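PDB 5YY3: cyclopenase asqI from Emericella nidulans, which catalyses the ring contraction of 4'-methoxycyclopenin to 4'-methoxyviridicatin in aspoquinolone biosynthesis, as a zinc-dependent lyase with a hemocyanin-like fold. Local coordinates for the interface of chains A and B. Numbering follows the deposited sequence. Chains: chain A/B, Uncharacterized protein AsqI.

The interface of chains A and B. Residues chain A 289, 292-293, 295-297; chain B 303, 406, 409.
B:Arg303 lays the aliphatic part of its side chain across A:Asp296; the two side chains cross at about a right angle, with B:Arg303 CG packing 3.8 Å from A:Asp296 CB, while A:Asn297 OD1 flanks the same methylene. Bends at chi2 (58°) and chi3 (54°) swing the guanidinium of B:Arg303 over helix 288-304 of chain A, and one guanidinium face comes to rest on the backbone of A:Glu293, whose CA lies 3.7 Å from B:Arg303 CZ, toward the rim of the group. Farther along, the CD2 methyl of B:Leu406, from helix 391-410, touches A:Arg295 NH2 at 3.4 Å.

The polar layer centres on the A:Asp296 carboxylate, shared between arginines of both chains. NE and NH2 of B:Arg303 both bond side-on to A:Asp296 OD2, each at 2.8 Å; OD2 offers its anti lone pair to NE, whereas NH2 meets it on the anti side but 30° out of the carboxylate plane. The other oxygen, OD1, takes NE and NH2 of A:Arg295 from one face, an intrachain salt bridge that probably helps fix the carboxylate's rotation. The carboxylate, lying between the two guanidinium groups, probably offsets their like charges. This patch has a symmetry-related twin in the two-fold interface, although the structure alone does not establish the dimer as biological.

At the rim, A:Glu292 and B:Thr409 approach without bonding directly. Water 1 lies between A:Glu292 OE1, at 2.8 Å, and B:Arg303 NH2, at 3.1 Å.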
loop_
_atom_site.group_PDB
_atom_site.type_symbol
_atom_site.label_atom_id
_atom_site.label_comp_id
_atom_site.label_asym_id
_atom_site.label_seq_id
_atom_site.Cartn_x
_atom_site.Cartn_y
_atom_site.Cartn_z
ATOM N N ALA A 289 35.323 -3.718 -13.944
ATOM C CA ALA A 289 36.500 -3.954 -13.091
ATOM C C ALA A 289 37.473 -2.772 -13.105
ATOM O O ALA A 289 38.118 -2.466 -12.097
ATOM C CB ALA A 289 37.212 -5.227 -13.521
ATOM N N GLU A 292 36.024 -0.085 -10.818
ATOM C CA GLU A 292 36.210 -0.533 -9.441
ATOM C C GLU A 292 37.646 -0.273 -8.967
ATOM O O GLU A 292 37.869 0.177 -7.841
ATOM C CB GLU A 292 35.861 -2.025 -9.316
ATOM C CG GLU A 292 34.445 -2.364 -9.753
ATOM C CD GLU A 292 34.096 -3.824 -9.577
ATOM O OE1 GLU A 292 34.983 -4.664 -9.817
ATOM O OE2 GLU A 292 32.934 -4.134 -9.212
ATOM N N GLU A 293 38.617 -0.549 -9.830
ATOM C CA GLU A 293 40.021 -0.310 -9.490
ATOM C C GLU A 293 40.302 1.174 -9.163
ATOM O O GLU A 293 40.878 1.483 -8.117
ATOM C CB GLU A 293 40.917 -0.788 -10.622
ATOM C CG GLU A 293 42.330 -0.276 -10.510
ATOM C CD GLU A 293 43.273 -0.940 -11.493
ATOM O OE1 GLU A 293 42.842 -1.226 -12.634
ATOM O OE2 GLU A 293 44.443 -1.172 -11.107
ATOM N N ARG A 295 38.066 3.384 -8.187
ATOM C CA ARG A 295 37.361 3.572 -6.918
ATOM C C ARG A 295 38.208 3.101 -5.740
ATOM O O ARG A 295 38.333 3.807 -4.739
ATOM C CB ARG A 295 36.025 2.813 -6.921
ATOM C CG ARG A 295 35.321 2.760 -5.560
ATOM C CD ARG A 295 34.306 1.623 -5.512
ATOM N NE ARG A 295 34.989 0.336 -5.468
ATOM C CZ ARG A 295 34.428 -0.837 -5.758
ATOM N NH1 ARG A 295 33.158 -0.889 -6.136
ATOM N NH2 ARG A 295 35.146 -1.963 -5.685
ATOM N N ASP A 296 38.759 1.894 -5.861
ATOM C CA ASP A 296 39.565 1.300 -4.794
ATOM C C ASP A 296 40.782 2.160 -4.503
ATOM O O ASP A 296 41.219 2.274 -3.356
ATOM C CB ASP A 296 40.037 -0.105 -5.170
ATOM C CG ASP A 296 38.924 -1.106 -5.207
ATOM O OD1 ASP A 296 37.832 -0.794 -4.673
ATOM O OD2 ASP A 296 39.149 -2.216 -5.756
ATOM N N ASN A 297 41.339 2.749 -5.556
ATOM C CA ASN A 297 42.560 3.521 -5.412
ATOM C C ASN A 297 42.262 4.875 -4.772
ATOM O O ASN A 297 43.017 5.339 -3.914
ATOM C CB ASN A 297 43.252 3.686 -6.769
ATOM C CG ASN A 297 43.875 2.391 -7.269
ATOM O OD1 ASN A 297 44.097 1.461 -6.497
ATOM N ND2 ASN A 297 44.174 2.335 -8.560
ATOM N N ARG B 303 42.546 -5.012 -2.782
ATOM C CA ARG B 303 42.918 -4.435 -4.063
ATOM C C ARG B 303 44.421 -4.625 -4.323
ATOM O O ARG B 303 44.834 -4.966 -5.433
ATOM C CB ARG B 303 42.546 -2.948 -4.104
ATOM C CG ARG B 303 43.279 -2.117 -5.161
ATOM C CD ARG B 303 43.069 -2.631 -6.581
ATOM N NE ARG B 303 41.654 -2.745 -6.906
ATOM C CZ ARG B 303 41.170 -3.418 -7.950
ATOM N NH1 ARG B 303 41.991 -4.055 -8.782
ATOM N NH2 ARG B 303 39.857 -3.462 -8.150
ATOM N N LEU B 406 34.408 -8.442 -3.489
ATOM C CA LEU B 406 35.682 -7.831 -3.868
ATOM C C LEU B 406 36.736 -8.892 -4.194
ATOM O O LEU B 406 37.441 -8.810 -5.205
ATOM C CB LEU B 406 36.204 -6.931 -2.752
ATOM C CG LEU B 406 35.459 -5.612 -2.535
ATOM C CD1 LEU B 406 35.782 -5.064 -1.160
ATOM C CD2 LEU B 406 35.822 -4.590 -3.616
ATOM N N THR B 409 35.898 -11.162 -7.486
ATOM C CA THR B 409 36.165 -10.648 -8.832
ATOM C C THR B 409 37.671 -10.403 -9.057
ATOM O O THR B 409 38.133 -10.358 -10.208
ATOM C CB THR B 409 35.394 -9.348 -9.134
ATOM O OG1 THR B 409 36.115 -8.218 -8.630
ATOM C CG2 THR B 409 34.008 -9.388 -8.536
HETATM O O HOH W 1 37.703 -5.318 -9.504
#